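Local coordinates for protein putative aminotransferase (Actinomadura melliaura, PDB 4ZWV) that probably acts as a pyridoxal-phosphate-dependent sugar aminotransferase in the biosynthesis of the aminopentose of the indolocarbazole AT2433, at residues 102-105 against 106-109; 338-341 against 342-346. All coordinates share one frame; numbering follows the deposited sequence.

Overall arrangement
Contact 1 (102-105 with 106-109) comes first along the chain, in the loop between strand 97-100, an outermost strand of the seven-stranded mixed sheet, and helix 112-118. Contact 2 (338-341 with 342-346) follows far later, on the short helix 338-344 and its exit toward strand 347-350. Their centres are about 9 Å apart, and the two touch directly. The carboxylate of Asp102 accepts the first two backbone N-H groups of the helix, OD2 from Gly339 and OD1 from Leu340, while Pro105 packs on Val343. The loop thus joins the edge of the large sheet to the antiparallel sheet of strands 280-282, 296-300 and 347-350.

Contact 1: 102-105 against 106-109; sequences DVDP and ATLT
Between Asp104 and Thr109, in the loop from strand 97-100 to helix 112-118, the backbone doubles back: Asp104 N donates to Thr109 O over 2.9 Å, while Asp104 O accepts from both Thr107 N and Leu108 N. Leu108 N, at 2.8 Å, comes almost straight in line with the Asp104 carbonyl, whereas Thr107 N lies above the carbonyl plane. Leu108 closes the turn in a left-handed conformation. The Asp104 side chain adds an Asx turn, since its OD1 takes Ala106 N at 3.0 Å, the donor standing above the carboxylate plane. With CG opposite the backbone N (chi1 -179°), the Asp104 carboxylate is brought to Ala106. The Thr107 side chain crosses it at about a right angle, its OG1 3.4 Å from Asp104 CB. OG1 of Thr107 also shares a hydrogen bond with OG1 of Thr109 at 2.9 Å. Val103 CG1 rests on Leu108 CA at 3.5 Å. The Thr109 side chain lies about 9 Å from that of His164, a pyridoxal 5'-phosphate-binding residue. Replacing Asp104 by an alanine removes the carboxylate and is likely to leave the Ala106 N-H without its partner and the Asx turn less firmly held. Asp104 thus gathers three N-H groups, two on its carbonyl and one on its carboxylate, while Lys299 and Arg285 bind the carbonyls of Pro105 and Thr107, so charged side chains from elsewhere in the chain also hold the loop.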
loop_
_atom_site.group_PDB
_atom_site.type_symbol
_atom_site.label_atom_id
_atom_site.label_comp_id
_atom_site.label_asym_id
_atom_site.label_seq_id
_atom_site.Cartn_x
_atom_site.Cartn_y
_atom_site.Cartn_z
ATOM N N ASP A 102 -21.975 4.421 18.316
ATOM C CA ASP A 102 -23.243 4.492 17.609
ATOM C C ASP A 102 -23.262 5.662 16.640
ATOM O O ASP A 102 -22.357 6.507 16.623
ATOM C CB ASP A 102 -24.387 4.617 18.615
ATOM C CG ASP A 102 -25.697 4.013 18.121
ATOM O OD1 ASP A 102 -25.830 3.722 16.912
ATOM O OD2 ASP A 102 -26.584 3.823 18.978
ATOM N N VAL A 103 -24.314 5.690 15.834
ATOM C CA VAL A 103 -24.535 6.700 14.818
ATOM C C VAL A 103 -25.708 7.603 15.206
ATOM O O VAL A 103 -26.728 7.121 15.705
ATOM C CB VAL A 103 -24.812 6.026 13.460
ATOM C CG1 VAL A 103 -25.218 7.031 12.416
ATOM C CG2 VAL A 103 -23.583 5.234 12.998
ATOM N N ASP A 104 -25.559 8.908 14.986
ATOM C CA ASP A 104 -26.656 9.853 15.159
ATOM C C ASP A 104 -27.622 9.703 13.980
ATOM O O ASP A 104 -27.243 9.969 12.844
ATOM C CB ASP A 104 -26.111 11.285 15.240
ATOM C CG ASP A 104 -27.204 12.330 15.442
ATOM O OD1 ASP A 104 -28.395 11.969 15.503
ATOM O OD2 ASP A 104 -26.862 13.527 15.530
ATOM N N PRO A 105 -28.869 9.274 14.244
ATOM C CA PRO A 105 -29.826 9.076 13.148
ATOM C C PRO A 105 -30.090 10.339 12.333
ATOM O O PRO A 105 -30.467 10.236 11.164
ATOM C CB PRO A 105 -31.108 8.639 13.870
ATOM C CG PRO A 105 -30.648 8.092 15.174
ATOM C CD PRO A 105 -29.433 8.890 15.549
ATOM N N ALA A 106 -29.894 11.507 12.940
ATOM C CA ALA A 106 -30.184 12.770 12.261
ATOM C C ALA A 106 -29.103 13.200 11.271
ATOM O O ALA A 106 -29.362 14.023 10.392
ATOM C CB ALA A 106 -30.408 13.876 13.292
ATOM N N THR A 107 -27.900 12.646 11.406
ATOM C CA THR A 107 -26.772 13.055 10.566
ATOM C C THR A 107 -26.076 11.910 9.833
ATOM O O THR A 107 -25.352 12.145 8.868
ATOM C CB THR A 107 -25.686 13.770 11.399
ATOM O OG1 THR A 107 -25.158 12.865 12.375
ATOM C CG2 THR A 107 -26.254 14.998 12.100
ATOM N N LEU A 108 -26.288 10.687 10.319
ATOM C CA LEU A 108 -25.557 9.493 9.887
ATOM C C LEU A 108 -24.049 9.621 10.112
ATOM O O LEU A 108 -23.256 8.979 9.423
ATOM C CB LEU A 108 -25.847 9.156 8.419
ATOM C CG LEU A 108 -27.335 8.939 8.100
ATOM C CD1 LEU A 108 -27.510 8.396 6.669
ATOM C CD2 LEU A 108 -28.025 8.029 9.116
ATOM N N THR A 109 -23.649 10.442 11.075
ATOM C CA THR A 109 -22.259 10.443 11.504
ATOM C C THR A 109 -22.206 10.058 12.975
ATOM O O THR A 109 -23.246 9.908 13.617
ATOM C CB THR A 109 -21.578 11.797 11.283
ATOM O OG1 THR A 109 -22.313 12.803 11.977
ATOM C CG2 THR A 109 -21.557 12.143 9.799
#

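Contact 2: 338-341 against 342-346; sequences PGLD and SVYDR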
loop_
_atom_site.group_PDB
_atom_site.type_symbol
_atom_site.label_atom_id
_atom_site.label_comp_id
_atom_site.label_asym_id
_atom_site.label_seq_id
_atom_site.Cartn_x
_atom_site.Cartn_y
_atom_site.Cartn_z
ATOM N N PRO A 338 -28.355 1.020 18.946
ATOM C CA PRO A 338 -29.766 1.250 18.629
ATOM C C PRO A 338 -29.974 2.437 17.681
ATOM O O PRO A 338 -30.938 2.421 16.910
ATOM C CB PRO A 338 -30.398 1.519 19.999
ATOM C CG PRO A 338 -29.276 1.973 20.857
ATOM C CD PRO A 338 -28.059 1.227 20.372
ATOM N N GLY A 339 -29.094 3.433 17.730
ATOM C CA GLY A 339 -29.197 4.563 16.815
ATOM C C GLY A 339 -29.028 4.103 15.376
ATOM O O GLY A 339 -29.858 4.378 14.512
ATOM N N LEU A 340 -27.947 3.378 15.123
ATOM C CA LEU A 340 -27.713 2.836 13.791
ATOM C C LEU A 340 -28.827 1.867 13.390
ATOM O O LEU A 340 -29.295 1.894 12.252
ATOM C CB LEU A 340 -26.348 2.149 13.728
ATOM C CG LEU A 340 -25.952 1.526 12.388
ATOM C CD1 LEU A 340 -26.149 2.540 11.256
ATOM C CD2 LEU A 340 -24.506 1.039 12.440
ATOM N N ASP A 341 -29.249 1.011 14.320
ATOM C CA ASP A 341 -30.343 0.075 14.049
ATOM C C ASP A 341 -31.595 0.809 13.557
ATOM O O ASP A 341 -32.321 0.303 12.702
ATOM C CB ASP A 341 -30.704 -0.749 15.296
ATOM C CG ASP A 341 -29.620 -1.731 15.704
ATOM O OD1 ASP A 341 -28.741 -2.060 14.877
ATOM O OD2 ASP A 341 -29.667 -2.189 16.866
ATOM N N SER A 342 -31.846 2.002 14.093
ATOM C CA SER A 342 -33.092 2.711 13.779
ATOM C C SER A 342 -33.093 3.321 12.377
ATOM O O SER A 342 -34.151 3.729 11.888
ATOM C CB SER A 342 -33.371 3.811 14.813
ATOM O OG SER A 342 -32.539 4.940 14.607
ATOM N N VAL A 343 -31.930 3.380 11.731
ATOM C CA VAL A 343 -31.858 3.947 10.386
ATOM C C VAL A 343 -31.265 3.016 9.321
ATOM O O VAL A 343 -31.379 3.284 8.121
ATOM C CB VAL A 343 -31.035 5.259 10.375
ATOM C CG1 VAL A 343 -31.764 6.352 11.141
ATOM C CG2 VAL A 343 -29.633 5.032 10.938
ATOM N N TYR A 344 -30.622 1.927 9.739
ATOM C CA TYR A 344 -29.851 1.133 8.783
ATOM C C TYR A 344 -30.714 0.439 7.722
ATOM O O TYR A 344 -30.245 0.204 6.602
ATOM C CB TYR A 344 -29.000 0.098 9.515
ATOM C CG TYR A 344 -28.053 -0.639 8.597
ATOM C CD1 TYR A 344 -27.001 0.027 7.971
ATOM C CD2 TYR A 344 -28.212 -1.997 8.347
ATOM C CE1 TYR A 344 -26.126 -0.641 7.131
ATOM C CE2 TYR A 344 -27.340 -2.674 7.504
ATOM C CZ TYR A 344 -26.308 -1.988 6.897
ATOM O OH TYR A 344 -25.447 -2.666 6.072
ATOM N N ASP A 345 -31.964 0.132 8.059
ATOM C CA ASP A 345 -32.863 -0.512 7.106
ATOM C C ASP A 345 -33.630 0.517 6.290
ATOM O O ASP A 345 -34.439 0.159 5.439
ATOM C CB ASP A 345 -33.859 -1.426 7.818
ATOM C CG ASP A 345 -33.202 -2.647 8.417
ATOM O OD1 ASP A 345 -32.309 -3.222 7.761
ATOM O OD2 ASP A 345 -33.577 -3.024 9.547
ATOM N N ARG A 346 -33.362 1.792 6.549
ATOM C CA ARG A 346 -34.050 2.879 5.857
ATOM C C ARG A 346 -33.135 3.686 4.948
ATOM O O ARG A 346 -33.587 4.275 3.968
ATOM C CB ARG A 346 -34.706 3.815 6.869
ATOM C CG ARG A 346 -35.846 3.173 7.640
ATOM C CD ARG A 346 -36.150 3.964 8.901
ATOM N NE ARG A 346 -36.576 5.319 8.577
ATOM C CZ ARG A 346 -36.234 6.396 9.274
ATOM N NH1 ARG A 346 -35.439 6.287 10.334
ATOM N NH2 ARG A 346 -36.679 7.586 8.901
HETATM O O HOH W 1 -33.593 0.952 10.235
HETATM O O HOH W 2 -31.927 -2.071 11.518
#
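Helix 338-344 makes barely two turns, and near its C-terminal end Leu340 O takes two N-H groups: Tyr344 N at 2.8 Å, nearly in line with the carbonyl, and Val343 N at 3.1 Å from above the carbonyl plane, a mix of alpha and 3-10 bonding. Two residues earlier, Ser342 N donates to Pro338 O and, weakly, to Gly339 O. Ser342 OG, swung between its backbone N and carbonyl carbon (chi1 76°), bonds back to Gly339 O at 2.7 Å. On the buried side Leu340 CD1 lies 4.1 Å from Tyr344 CB, the two side chains running the same way, and 4.3 Å from Val343 CG2. Asp341 O reaches Asp345 through water: water 1 gives it a hydrogen and accepts Asp345 N at 2.8 Å, and water 2 links it to Asp345 OD2. Arg346 N bonds directly to Val343 O, and Arg346 NH1 reaches back to Ser342 O at 3.3 Å, which lies in the guanidinium plane. Arg323 forms a salt bridge with Asp341 and a cation-pi contact with Tyr344, while Arg346 pairs with Glu281 and leads the chain into strand 347-350, beside strand 296-300.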